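Local structure of adenylation domain (5N9X) at residues Gly17-Leu23 against His181-Thr185; Leu49-Ala53 against Asn80-Leu86; Asp201-His207 against Ile251-Thr257. The protein is an adenylation domain of the AMP-binding (ANL) superfamily that binds adenosine-5'-triphosphate and threonine together. The contacts are given in a common frame with arbitrary orientation. Numbering follows the deposited sequence.

Contact 1: residues Gly17-Leu23 against His181-Thr185; sequences GATLVDL and HGNVT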
ATOM      1  N   GLY A  17      20.472  11.152  -4.758  1.00 44.55           N
ATOM      2  CA  GLY A  17      20.705  11.164  -6.193  1.00 43.14           C
ATOM      3  C   GLY A  17      19.484  10.913  -7.064  1.00 28.68           C
ATOM      4  O   GLY A  17      18.346  10.937  -6.607  1.00 35.29           O
ATOM      5  N   ALA A  18      19.734  10.648  -8.337  1.00 37.10           N
ATOM      6  CA  ALA A  18      18.677  10.510  -9.320  1.00 26.72           C
ATOM      7  C   ALA A  18      17.898   9.194  -9.194  1.00 27.07           C
ATOM      8  O   ALA A  18      16.696   9.152  -9.454  1.00 22.32           O
ATOM      9  CB  ALA A  18      19.272  10.642 -10.719  1.00 24.72           C
ATOM     10  N   THR A  19      18.576   8.122  -8.797  1.00 19.00           N
ATOM     11  CA  THR A  19      17.946   6.806  -8.821  1.00 22.43           C
ATOM     12  C   THR A  19      17.993   6.092  -7.457  1.00 23.02           C
ATOM     13  O   THR A  19      18.650   6.554  -6.520  1.00 21.19           O
ATOM     14  CB  THR A  19      18.617   5.919  -9.896  1.00 19.57           C
ATOM     15  OG1 THR A  19      19.903   5.504  -9.426  1.00 24.92           O
ATOM     16  CG2 THR A  19      18.802   6.702 -11.180  1.00 17.98           C
ATOM     17  N   LEU A  20      17.292   4.966  -7.359  1.00 16.29           N
ATOM     18  CA  LEU A  20      17.321   4.137  -6.157  1.00 23.05           C
ATOM     19  C   LEU A  20      18.700   3.448  -6.001  1.00 12.95           C
ATOM     20  O   LEU A  20      19.222   3.284  -4.901  1.00 14.34           O
ATOM     21  CB  LEU A  20      16.179   3.105  -6.205  1.00 13.60           C
ATOM     22  CG  LEU A  20      14.755   3.694  -6.170  1.00 12.67           C
ATOM     23  CD1 LEU A  20      13.672   2.639  -6.440  1.00 10.65           C
ATOM     24  CD2 LEU A  20      14.469   4.425  -4.853  1.00 10.37           C
ATOM     25  N   VAL A  21      19.286   3.080  -7.123  1.00 16.09           N
ATOM     26  CA  VAL A  21      20.631   2.525  -7.157  1.00 15.84           C
ATOM     27  C   VAL A  21      21.616   3.525  -6.509  1.00 15.55           C
ATOM     28  O   VAL A  21      22.409   3.150  -5.660  1.00 13.80           O
ATOM     29  CB  VAL A  21      21.030   2.192  -8.625  1.00 14.93           C
ATOM     30  CG1 VAL A  21      22.525   1.991  -8.773  1.00 16.72           C
ATOM     31  CG2 VAL A  21      20.233   0.989  -9.150  1.00 14.64           C
ATOM     32  N   ASP A  22      21.521   4.798  -6.898  1.00 15.26           N
ATOM     33  CA  ASP A  22      22.337   5.857  -6.329  1.00 14.64           C
ATOM     34  C   ASP A  22      22.145   5.922  -4.815  1.00 23.74           C
ATOM     35  O   ASP A  22      23.124   5.975  -4.053  1.00 23.89           O
ATOM     36  CB  ASP A  22      21.990   7.229  -6.934  1.00 24.75           C
ATOM     37  CG  ASP A  22      22.378   7.371  -8.414  1.00 38.02           C
ATOM     38  OD1 ASP A  22      23.395   6.780  -8.856  1.00 30.61           O
ATOM     39  OD2 ASP A  22      21.658   8.126  -9.121  1.00 37.11           O
ATOM     40  N   LEU A  23      20.885   5.932  -4.378  1.00 19.27           N
ATOM     41  CA  LEU A  23      20.567   6.021  -2.953  1.00 17.65           C
ATOM     42  C   LEU A  23      21.193   4.898  -2.149  1.00 15.29           C
ATOM     43  O   LEU A  23      21.808   5.147  -1.110  1.00 17.38           O
ATOM     44  CB  LEU A  23      19.048   6.043  -2.704  1.00 13.65           C
ATOM     45  CG  LEU A  23      18.225   7.189  -3.329  1.00 18.62           C
ATOM     46  CD1 LEU A  23      16.735   7.043  -2.982  1.00 21.11           C
ATOM     47  CD2 LEU A  23      18.730   8.606  -3.012  1.00 13.42           C
ATOM     48  N   HIS A 181      12.376   5.328 -11.230  1.00 14.68           N
ATOM     49  CA  HIS A 181      13.371   5.695 -10.228  1.00 12.07           C
ATOM     50  C   HIS A 181      13.164   7.122  -9.733  1.00 13.79           C
ATOM     51  O   HIS A 181      13.094   7.357  -8.531  1.00 16.40           O
ATOM     52  CB  HIS A 181      14.788   5.521 -10.804  1.00 14.23           C
ATOM     53  CG  HIS A 181      15.285   4.108 -10.763  1.00 14.25           C
ATOM     54  ND1 HIS A 181      15.837   3.540  -9.629  1.00 11.56           N
ATOM     55  CD2 HIS A 181      15.319   3.149 -11.721  1.00 14.02           C
ATOM     56  CE1 HIS A 181      16.174   2.289  -9.889  1.00 13.44           C
ATOM     57  NE2 HIS A 181      15.869   2.024 -11.150  1.00 18.58           N
ATOM     58  N   GLY A 182      13.061   8.069 -10.662  1.00 13.74           N
ATOM     59  CA  GLY A 182      12.748   9.451 -10.346  1.00  7.56           C
ATOM     60  C   GLY A 182      11.419   9.661  -9.647  1.00  8.10           C
ATOM     61  O   GLY A 182      11.273  10.593  -8.849  1.00 12.72           O
ATOM     62  N   ASN A 183      10.430   8.816  -9.926  1.00  9.06           N
ATOM     63  CA  ASN A 183       9.210   8.879  -9.126  1.00 11.05           C
ATOM     64  C   ASN A 183       9.538   8.569  -7.656  1.00 13.31           C
ATOM     65  O   ASN A 183       9.250   9.383  -6.772  1.00 10.78           O
ATOM     66  CB  ASN A 183       8.124   7.918  -9.622  1.00 11.79           C
ATOM     67  CG  ASN A 183       7.633   8.219 -11.043  1.00 10.40           C
ATOM     68  OD1 ASN A 183       7.396   7.303 -11.799  1.00 11.39           O
ATOM     69  ND2 ASN A 183       7.428   9.493 -11.375  1.00 12.73           N
ATOM     70  N   VAL A 184      10.157   7.411  -7.394  1.00  7.73           N
ATOM     71  CA  VAL A 184      10.495   7.077  -6.016  1.00 11.87           C
ATOM     72  C   VAL A 184      11.453   8.064  -5.336  1.00 13.15           C
ATOM     73  O   VAL A 184      11.250   8.414  -4.165  1.00 13.27           O
ATOM     74  CB  VAL A 184      11.130   5.676  -5.857  1.00 12.37           C
ATOM     75  CG1 VAL A 184      11.031   5.265  -4.397  1.00  7.87           C
ATOM     76  CG2 VAL A 184      10.426   4.651  -6.702  1.00  9.27           C
ATOM     77  N   THR A 185      12.502   8.499  -6.042  1.00 12.14           N
ATOM     78  CA  THR A 185      13.424   9.443  -5.426  1.00 13.67           C
ATOM     79  C   THR A 185      12.695  10.766  -5.146  1.00 12.22           C
ATOM     80  O   THR A 185      12.948  11.389  -4.114  1.00 13.17           O
ATOM     81  CB  THR A 185      14.755   9.640  -6.264  1.00 20.20           C
ATOM     82  OG1 THR A 185      14.484  10.094  -7.597  1.00 17.85           O
ATOM     83  CG2 THR A 185      15.552   8.333  -6.318  1.00 16.07           C
TER
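His-181, the first residue of its helix, anchors the contact with Gly17-Leu23 through its ring. The ring lies against the start of helix 20-30, and ND1 accepts a hydrogen bond from Leu-20 N (3.1 Å, near the ring plane), so ND1 serves as the acceptor nitrogen of the imidazole. Leu-20 is the first helical residue, whose amide has no partner one turn back; a side chain from a distant part of the chain supplies it. That turn is also held from within by a capping box: Asp-22 N donates to Thr-19 OG1 (3.1 Å) and Thr-19 N to Asp-22 OD2 (3.1 Å). Gly-182 brings its backbone alongside the Ala-18 carbonyl. Val-184 adds an apolar contact, its CG1 3.6 Å from Leu-20 CD2. At Thr-185, OG1 lies 3.0 Å from Ala-18 O and 3.2 Å from His-181 O, so its single proton has two acceptors to choose between, while CG2 packs 3.5 Å from Thr-19 C and 3.8 Å from Leu-23 CD1. The joint thus sets the N-terminal turns of two helices side by side. Around it, Leu-20 and His-181 touch Ala-162 of strand 161-167; Leu-20 also meets Trp-219 and Val-184 meets Val-215, both of helix 213-222, and Leu-89 of helix 79-90 touches Val-21 and His-181.

Contact 2: residues Leu49-Ala53 against Asn80-Leu86; sequences LHSWA and NAIAAML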
ATOM      1  N   LEU A  49      25.688  -6.575   1.525  1.00 19.80           N
ATOM      2  CA  LEU A  49      24.526  -6.465   0.644  1.00 15.68           C
ATOM      3  C   LEU A  49      24.916  -5.800  -0.693  1.00 15.91           C
ATOM      4  O   LEU A  49      24.546  -6.282  -1.769  1.00 14.61           O
ATOM      5  CB  LEU A  49      23.393  -5.688   1.336  1.00 13.63           C
ATOM      6  CG  LEU A  49      22.046  -5.573   0.595  1.00 14.88           C
ATOM      7  CD1 LEU A  49      21.604  -6.909  -0.063  1.00 14.16           C
ATOM      8  CD2 LEU A  49      20.934  -5.006   1.474  1.00 13.37           C
ATOM      9  N   HIS A  50      25.690  -4.717  -0.618  1.00 14.67           N
ATOM     10  CA  HIS A  50      26.155  -4.042  -1.819  1.00 13.80           C
ATOM     11  C   HIS A  50      26.984  -4.961  -2.713  1.00 20.75           C
ATOM     12  O   HIS A  50      26.788  -4.996  -3.930  1.00 19.81           O
ATOM     13  CB  HIS A  50      26.963  -2.800  -1.474  1.00 16.11           C
ATOM     14  CG  HIS A  50      27.304  -1.974  -2.672  1.00 22.51           C
ATOM     15  ND1 HIS A  50      28.558  -1.977  -3.252  1.00 24.04           N
ATOM     16  CD2 HIS A  50      26.544  -1.139  -3.423  1.00 18.08           C
ATOM     17  CE1 HIS A  50      28.557  -1.164  -4.294  1.00 23.79           C
ATOM     18  NE2 HIS A  50      27.348  -0.644  -4.420  1.00 22.92           N
ATOM     19  N   SER A  51      27.905  -5.706  -2.107  1.00 19.18           N
ATOM     20  CA  SER A  51      28.683  -6.693  -2.843  1.00 19.82           C
ATOM     21  C   SER A  51      27.837  -7.738  -3.563  1.00 16.17           C
ATOM     22  O   SER A  51      28.053  -8.031  -4.737  1.00 16.86           O
ATOM     23  CB  SER A  51      29.649  -7.413  -1.904  1.00 15.24           C
ATOM     24  OG  SER A  51      30.892  -6.766  -1.922  1.00 31.77           O
ATOM     25  N   TRP A  52      26.905  -8.316  -2.817  1.00 16.36           N
ATOM     26  CA  TRP A  52      26.025  -9.371  -3.284  1.00 15.25           C
ATOM     27  C   TRP A  52      25.239  -8.848  -4.499  1.00 23.58           C
ATOM     28  O   TRP A  52      25.188  -9.483  -5.569  1.00 22.25           O
ATOM     29  CB  TRP A  52      25.126  -9.780  -2.106  1.00 16.85           C
ATOM     30  CG  TRP A  52      24.198 -10.935  -2.291  1.00 21.86           C
ATOM     31  CD1 TRP A  52      24.059 -11.724  -3.404  1.00 22.42           C
ATOM     32  CD2 TRP A  52      23.310 -11.477  -1.301  1.00 15.24           C
ATOM     33  NE1 TRP A  52      23.114 -12.697  -3.170  1.00 20.42           N
ATOM     34  CE2 TRP A  52      22.643 -12.567  -1.886  1.00 15.52           C
ATOM     35  CE3 TRP A  52      23.007 -11.132   0.022  1.00 18.26           C
ATOM     36  CZ2 TRP A  52      21.692 -13.330  -1.186  1.00 18.10           C
ATOM     37  CZ3 TRP A  52      22.049 -11.878   0.712  1.00 14.13           C
ATOM     38  CH2 TRP A  52      21.409 -12.961   0.110  1.00 22.35           C
ATOM     39  N   ALA A  53      24.691  -7.644  -4.342  1.00 19.24           N
ATOM     40  CA  ALA A  53      23.860  -7.022  -5.362  1.00 21.99           C
ATOM     41  C   ALA A  53      24.612  -6.704  -6.654  1.00 15.49           C
ATOM     42  O   ALA A  53      24.106  -6.965  -7.740  1.00 23.10           O
ATOM     43  CB  ALA A  53      23.217  -5.746  -4.791  1.00 20.37           C
ATOM     44  N   ASN A  80      17.557 -13.003   0.420  1.00 18.04           N
ATOM     45  CA  ASN A  80      17.653 -13.277  -1.011  1.00 15.72           C
ATOM     46  C   ASN A  80      16.712 -12.423  -1.841  1.00 13.41           C
ATOM     47  O   ASN A  80      17.080 -11.947  -2.900  1.00 18.55           O
ATOM     48  CB  ASN A  80      17.371 -14.762  -1.321  1.00 25.37           C
ATOM     49  CG  ASN A  80      18.284 -15.724  -0.561  1.00 21.59           C
ATOM     50  OD1 ASN A  80      19.484 -15.469  -0.367  1.00 19.41           O
ATOM     51  ND2 ASN A  80      17.719 -16.853  -0.156  1.00 18.86           N
ATOM     52  N   ALA A  81      15.488 -12.243  -1.372  1.00 16.22           N
ATOM     53  CA  ALA A  81      14.511 -11.454  -2.109  1.00 15.16           C
ATOM     54  C   ALA A  81      14.970 -10.001  -2.260  1.00 19.76           C
ATOM     55  O   ALA A  81      14.824  -9.403  -3.331  1.00 21.76           O
ATOM     56  CB  ALA A  81      13.150 -11.517  -1.425  1.00 12.16           C
ATOM     57  N   ILE A  82      15.532  -9.448  -1.187  1.00 15.56           N
ATOM     58  CA  ILE A  82      15.983  -8.073  -1.176  1.00 14.29           C
ATOM     59  C   ILE A  82      17.212  -7.896  -2.067  1.00 20.56           C
ATOM     60  O   ILE A  82      17.302  -6.924  -2.856  1.00 18.69           O
ATOM     61  CB  ILE A  82      16.330  -7.594   0.272  1.00 11.30           C
ATOM     62  CG1 ILE A  82      15.087  -7.607   1.167  1.00 12.07           C
ATOM     63  CG2 ILE A  82      16.966  -6.230   0.228  1.00  9.65           C
ATOM     64  CD1 ILE A  82      13.965  -6.647   0.705  1.00 13.59           C
ATOM     65  N   ALA A  83      18.171  -8.807  -1.922  1.00  9.85           N
ATOM     66  CA  ALA A  83      19.397  -8.724  -2.695  1.00 13.42           C
ATOM     67  C   ALA A  83      19.088  -8.912  -4.191  1.00 15.19           C
ATOM     68  O   ALA A  83      19.640  -8.208  -5.045  1.00 14.37           O
ATOM     69  CB  ALA A  83      20.426  -9.767  -2.198  1.00 14.77           C
ATOM     70  N   ALA A  84      18.189  -9.841  -4.498  1.00  9.92           N
ATOM     71  CA  ALA A  84      17.730  -9.999  -5.863  1.00 16.73           C
ATOM     72  C   ALA A  84      17.111  -8.706  -6.382  1.00 16.33           C
ATOM     73  O   ALA A  84      17.328  -8.312  -7.537  1.00 16.42           O
ATOM     74  CB  ALA A  84      16.729 -11.147  -5.966  1.00 18.11           C
ATOM     75  N   MET A  85      16.345  -8.022  -5.548  1.00 16.94           N
ATOM     76  CA  MET A  85      15.650  -6.867  -6.080  1.00 21.56           C
ATOM     77  C   MET A  85      16.670  -5.742  -6.340  1.00 17.78           C
ATOM     78  O   MET A  85      16.568  -5.016  -7.324  1.00 17.85           O
ATOM     79  CB  MET A  85      14.506  -6.452  -5.149  1.00 19.33           C
ATOM     80  CG  MET A  85      13.932  -5.097  -5.454  1.00 20.99           C
ATOM     81  SD  MET A  85      14.691  -3.867  -4.374  1.00 37.76           S
ATOM     82  CE  MET A  85      13.415  -3.793  -3.109  1.00 28.17           C
ATOM     83  N   LEU A  86      17.680  -5.630  -5.488  1.00 17.20           N
ATOM     84  CA  LEU A  86      18.738  -4.653  -5.729  1.00 15.15           C
ATOM     85  C   LEU A  86      19.513  -5.013  -6.982  1.00 14.64           C
ATOM     86  O   LEU A  86      19.808  -4.154  -7.799  1.00 20.97           O
ATOM     87  CB  LEU A  86      19.682  -4.563  -4.544  1.00 11.93           C
ATOM     88  CG  LEU A  86      19.065  -4.017  -3.270  1.00 12.53           C
ATOM     89  CD1 LEU A  86      19.956  -4.301  -2.063  1.00 12.20           C
ATOM     90  CD2 LEU A  86      18.836  -2.540  -3.425  1.00 10.80           C
TER
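This is a buried, almost wholly apolar helix-helix crossing in the AMP-binding region, between helix 46-62 and helix 79-90. The axes of the two segments approach to 8.9 Å and cross at -60°, a close fit that small residues permit: Ala-53 and Ala-83 have their CA atoms 5.5 Å apart. Ala-83 is the centre of the interface. Its CB sits over the face of the Trp-52 six-membered ring, 3.5 Å from the centroid, in a CH-pi contact, and also 3.8 Å from Leu-49 CD1. One turn on, Leu-86 meets Leu-49 (CD1 to CG, 3.6 Å) and Ala-53 (CB to CB, 3.7 Å). Asn-80 OD1 approaches the indole edge, 3.2 Å from Trp-52 CZ2, but the polar ends point to other partners: Trp-52 NE1 bonds to Val-139 O and Asn-80 ND2 to Glu-136 OE2, both in helix 136-141. Around the crossing, Phe-24 of helix 20-30 touches Leu-49 and Leu-86, Leu-37 of strand 35-39 touches Leu-49 and Ile-82, and Trp-219 of helix 213-222 packs on Leu-86.

Contact 3: residues Asp201-His207 against Ile251-Thr257; sequences DRWLLFH and ITVLNQT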
ATOM      1  N   ASP A 201      17.512   4.549  12.742  1.00 16.36           N
ATOM      2  CA  ASP A 201      16.171   3.971  12.724  1.00 18.80           C
ATOM      3  C   ASP A 201      16.142   2.461  12.401  1.00 17.02           C
ATOM      4  O   ASP A 201      17.081   1.899  11.829  1.00 14.78           O
ATOM      5  CB  ASP A 201      15.273   4.757  11.734  1.00 16.70           C
ATOM      6  CG  ASP A 201      14.790   6.087  12.314  1.00 16.89           C
ATOM      7  OD1 ASP A 201      14.237   6.067  13.430  1.00 14.12           O
ATOM      8  OD2 ASP A 201      14.978   7.146  11.672  1.00 16.32           O
ATOM      9  N   ARG A 202      15.067   1.811  12.838  1.00 16.43           N
ATOM     10  CA  ARG A 202      14.750   0.466  12.417  1.00 13.13           C
ATOM     11  C   ARG A 202      13.377   0.481  11.760  1.00 14.63           C
ATOM     12  O   ARG A 202      12.383   0.854  12.400  1.00 18.89           O
ATOM     13  CB  ARG A 202      14.754  -0.509  13.584  1.00 14.49           C
ATOM     14  CG  ARG A 202      16.108  -1.084  13.953  1.00 23.49           C
ATOM     15  CD  ARG A 202      16.572  -0.497  15.263  1.00 17.24           C
ATOM     16  NE  ARG A 202      17.710  -1.220  15.806  1.00 23.75           N
ATOM     17  CZ  ARG A 202      18.149  -1.082  17.055  1.00 36.87           C
ATOM     18  NH1 ARG A 202      17.541  -0.244  17.888  1.00 29.77           N
ATOM     19  NH2 ARG A 202      19.196  -1.785  17.473  1.00 37.43           N
ATOM     20  N   TRP A 203      13.327   0.077  10.493  1.00 13.19           N
ATOM     21  CA  TRP A 203      12.081   0.020   9.748  1.00 13.86           C
ATOM     22  C   TRP A 203      11.603  -1.432   9.726  1.00 20.92           C
ATOM     23  O   TRP A 203      12.409  -2.358   9.626  1.00 17.34           O
ATOM     24  CB  TRP A 203      12.273   0.546   8.329  1.00 14.36           C
ATOM     25  CG  TRP A 203      12.480   2.040   8.227  1.00 15.28           C
ATOM     26  CD1 TRP A 203      13.527   2.762   8.726  1.00  9.83           C
ATOM     27  CD2 TRP A 203      11.643   2.973   7.543  1.00 10.96           C
ATOM     28  NE1 TRP A 203      13.383   4.080   8.411  1.00  9.45           N
ATOM     29  CE2 TRP A 203      12.232   4.246   7.692  1.00 10.96           C
ATOM     30  CE3 TRP A 203      10.452   2.857   6.826  1.00  9.46           C
ATOM     31  CZ2 TRP A 203      11.664   5.407   7.150  1.00 10.38           C
ATOM     32  CZ3 TRP A 203       9.899   3.989   6.282  1.00 12.80           C
ATOM     33  CH2 TRP A 203      10.504   5.258   6.448  1.00 13.14           C
ATOM     34  N   LEU A 204      10.298  -1.640   9.836  1.00 21.87           N
ATOM     35  CA  LEU A 204       9.771  -2.990   9.776  1.00 17.10           C
ATOM     36  C   LEU A 204       9.302  -3.256   8.360  1.00 14.93           C
ATOM     37  O   LEU A 204       8.550  -2.462   7.825  1.00 21.65           O
ATOM     38  CB  LEU A 204       8.623  -3.164  10.785  1.00 17.08           C
ATOM     39  CG  LEU A 204       8.007  -4.559  10.915  1.00 19.87           C
ATOM     40  CD1 LEU A 204       9.071  -5.537  11.396  1.00 13.88           C
ATOM     41  CD2 LEU A 204       6.816  -4.545  11.862  1.00 14.16           C
ATOM     42  N   LEU A 205       9.752  -4.334   7.726  1.00 15.10           N
ATOM     43  CA  LEU A 205       9.144  -4.729   6.453  1.00 15.91           C
ATOM     44  C   LEU A 205       7.900  -5.593   6.758  1.00 20.36           C
ATOM     45  O   LEU A 205       7.953  -6.826   6.819  1.00 14.18           O
ATOM     46  CB  LEU A 205      10.141  -5.456   5.542  1.00 13.48           C
ATOM     47  CG  LEU A 205       9.556  -5.933   4.199  1.00 14.47           C
ATOM     48  CD1 LEU A 205       9.393  -4.761   3.284  1.00 11.38           C
ATOM     49  CD2 LEU A 205      10.465  -6.958   3.521  1.00  9.77           C
ATOM     50  N   PHE A 206       6.783  -4.912   6.987  1.00 15.21           N
ATOM     51  CA  PHE A 206       5.541  -5.582   7.307  1.00 17.07           C
ATOM     52  C   PHE A 206       4.765  -6.030   6.049  1.00 18.51           C
ATOM     53  O   PHE A 206       4.005  -6.995   6.098  1.00 15.78           O
ATOM     54  CB  PHE A 206       4.683  -4.658   8.193  1.00 17.83           C
ATOM     55  CG  PHE A 206       3.406  -5.288   8.684  1.00 25.00           C
ATOM     56  CD1 PHE A 206       2.256  -5.261   7.901  1.00 23.22           C
ATOM     57  CD2 PHE A 206       3.359  -5.938   9.907  1.00 28.92           C
ATOM     58  CE1 PHE A 206       1.080  -5.847   8.343  1.00 23.67           C
ATOM     59  CE2 PHE A 206       2.181  -6.530  10.355  1.00 21.74           C
ATOM     60  CZ  PHE A 206       1.047  -6.481   9.572  1.00 23.78           C
ATOM     61  N   HIS A 207       4.977  -5.354   4.925  1.00 14.49           N
ATOM     62  CA  HIS A 207       4.090  -5.534   3.774  1.00 20.31           C
ATOM     63  C   HIS A 207       4.671  -6.338   2.596  1.00 18.06           C
ATOM     64  O   HIS A 207       5.881  -6.421   2.414  1.00 14.41           O
ATOM     65  CB  HIS A 207       3.618  -4.159   3.263  1.00 14.37           C
ATOM     66  CG  HIS A 207       2.759  -3.416   4.238  1.00 14.06           C
ATOM     67  ND1 HIS A 207       3.267  -2.523   5.162  1.00 17.73           N
ATOM     68  CD2 HIS A 207       1.427  -3.454   4.450  1.00 13.12           C
ATOM     69  CE1 HIS A 207       2.276  -2.026   5.878  1.00 14.11           C
ATOM     70  NE2 HIS A 207       1.148  -2.568   5.463  1.00 16.02           N
ATOM     71  N   ILE A 251      11.898  -1.492  16.764  1.00 20.68           N
ATOM     72  CA  ILE A 251      11.413  -0.715  15.636  1.00 16.59           C
ATOM     73  C   ILE A 251      11.077   0.738  15.988  1.00 12.34           C
ATOM     74  O   ILE A 251      10.403   1.015  16.981  1.00 16.75           O
ATOM     75  CB  ILE A 251      10.200  -1.433  15.020  1.00 20.86           C
ATOM     76  CG1 ILE A 251      10.706  -2.663  14.262  1.00 14.85           C
ATOM     77  CG2 ILE A 251       9.415  -0.521  14.090  1.00 14.24           C
ATOM     78  CD1 ILE A 251       9.811  -3.807  14.371  1.00 27.18           C
ATOM     79  N   THR A 252      11.580   1.663  15.180  1.00 11.27           N
ATOM     80  CA  THR A 252      11.326   3.088  15.375  1.00 12.62           C
ATOM     81  C   THR A 252      10.321   3.644  14.339  1.00 13.73           C
ATOM     82  O   THR A 252       9.686   4.676  14.569  1.00 13.54           O
ATOM     83  CB  THR A 252      12.648   3.901  15.307  1.00 16.94           C
ATOM     84  OG1 THR A 252      13.220   3.778  14.005  1.00 14.49           O
ATOM     85  CG2 THR A 252      13.659   3.386  16.334  1.00 15.15           C
ATOM     86  N   VAL A 253      10.195   2.974  13.197  1.00 13.89           N
ATOM     87  CA  VAL A 253       9.292   3.432  12.143  1.00 15.57           C
ATOM     88  C   VAL A 253       8.359   2.305  11.716  1.00 14.42           C
ATOM     89  O   VAL A 253       8.754   1.400  10.979  1.00 15.40           O
ATOM     90  CB  VAL A 253      10.058   3.965  10.904  1.00 13.90           C
ATOM     91  CG1 VAL A 253       9.072   4.429   9.831  1.00 10.37           C
ATOM     92  CG2 VAL A 253      11.002   5.112  11.305  1.00 13.22           C
ATOM     93  N   LEU A 254       7.124   2.349  12.197  1.00 14.18           N
ATOM     94  CA  LEU A 254       6.170   1.298  11.879  1.00 11.51           C
ATOM     95  C   LEU A 254       5.127   1.810  10.867  1.00 14.15           C
ATOM     96  O   LEU A 254       4.520   2.875  11.062  1.00 13.06           O
ATOM     97  CB  LEU A 254       5.511   0.766  13.168  1.00 11.01           C
ATOM     98  CG  LEU A 254       4.316  -0.181  12.958  1.00 14.60           C
ATOM     99  CD1 LEU A 254       4.749  -1.464  12.314  1.00 11.89           C
ATOM    100  CD2 LEU A 254       3.668  -0.496  14.278  1.00 11.11           C
ATOM    101  N   ASN A 255       4.959   1.056   9.778  1.00 13.78           N
ATOM    102  CA  ASN A 255       3.923   1.300   8.753  1.00  9.60           C
ATOM    103  C   ASN A 255       2.782   0.291   8.815  1.00  8.29           C
ATOM    104  O   ASN A 255       2.998  -0.909   8.804  1.00 11.55           O
ATOM    105  CB  ASN A 255       4.537   1.274   7.347  1.00 10.79           C
ATOM    106  CG  ASN A 255       5.432   2.460   7.082  1.00 12.16           C
ATOM    107  OD1 ASN A 255       4.954   3.528   6.695  1.00 14.01           O
ATOM    108  ND2 ASN A 255       6.734   2.283   7.279  1.00 12.03           N
ATOM    109  N   GLN A 256       1.559   0.788   8.856  1.00 13.76           N
ATOM    110  CA  GLN A 256       0.386  -0.060   9.061  1.00 10.49           C
ATOM    111  C   GLN A 256      -0.785   0.435   8.227  1.00 11.46           C
ATOM    112  O   GLN A 256      -0.963   1.626   8.036  1.00 12.52           O
ATOM    113  CB  GLN A 256      -0.012  -0.080  10.545  1.00 11.44           C
ATOM    114  CG  GLN A 256       0.905  -0.826  11.506  1.00 13.82           C
ATOM    115  CD  GLN A 256       0.686  -2.329  11.475  1.00 19.55           C
ATOM    116  OE1 GLN A 256      -0.097  -2.869  12.261  1.00 17.79           O
ATOM    117  NE2 GLN A 256       1.374  -3.014  10.563  1.00 19.60           N
ATOM    118  N   THR A 257      -1.606  -0.475   7.733  1.00 15.89           N
ATOM    119  CA  THR A 257      -2.927  -0.049   7.321  1.00 15.00           C
ATOM    120  C   THR A 257      -3.740   0.156   8.587  1.00 13.75           C
ATOM    121  O   THR A 257      -3.379  -0.351   9.636  1.00 14.53           O
ATOM    122  CB  THR A 257      -3.590  -1.045   6.413  1.00 12.76           C
ATOM    123  OG1 THR A 257      -3.737  -2.263   7.131  1.00 13.53           O
ATOM    124  CG2 THR A 257      -2.739  -1.252   5.167  1.00 17.25           C
TER
HETATM  125  O   HOH W   1       7.894   0.370   8.448  1.00 21.86           O
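The two segments run in the same direction, with strands 202-205 and 253-256 inclined by 25° and 5.5 Å apart at their closest, but they pair through a single bridge, Trp-203 with Val-253. Arg-202 O accepts from both Val-253 N (3.1 Å) and Thr-252 N (3.0 Å). Beyond this the backbones spread: Leu-204 N is 3.6 Å from Val-253 O, and a water enters the gap, donating to Leu-204 O (3.0 Å) and Val-253 O (2.9 Å) and accepting from Asn-255 ND2 (2.5 Å) and, weakly, from Asn-255 N.

At the N-terminal, directly bonded end, Thr-252 OG1 donates to Asp-201 OD1 (2.6 Å) and accepts from Arg-202 N (2.9 Å); the same carboxylate forms a salt bridge with Arg-279. Val-253 CG1 lies over the Trp-203 six-membered ring, 3.5 Å from its centroid, a CH-pi contact. Leu-204 packs through CD1 on Ile-251 CD1 (3.5 Å) and through CD2 on Leu-254 CD1 (3.7 Å). Further along, Gln-256 NE2 sits over the Phe-206 ring, 3.6 Å from CG, and His-207 CE1 lies 3.2 Å from Asn-255 O while its ND1 bonds to Glu-217.

Strand 202-205 borders a four-stranded sheet and strand 253-256 pairs with strand 280-284 in another. Direct polar bonds concentrated at one end, with water bridging the divergence, imply a localised junction of two sheets rather than continuous strand pairing.

Contact 2 is nested within the chain loop that contact 1 closes, and contact 3 follows both in sequence. Centres of contacts 1 and 2 are 16 Å apart, with nearest atoms about 5 Å apart; contact 3 is centred 21 Å from contact 1 and 20 Å from contact 2. Helix 213-222 is their shared neighbour: Trp-219 touches residues of contacts 1 and 2, Trp-216 meets Trp-203 of contact 3. Contact 3 comes nearest the ligands, the Thr-257 side chain being about 7 Å from threonine and 8 Å from ATP; His-207 also meets Phe-211 and Phe-213 of the threonine pocket. In contact 1, the Val-184 side chain is about 11 Å from threonine.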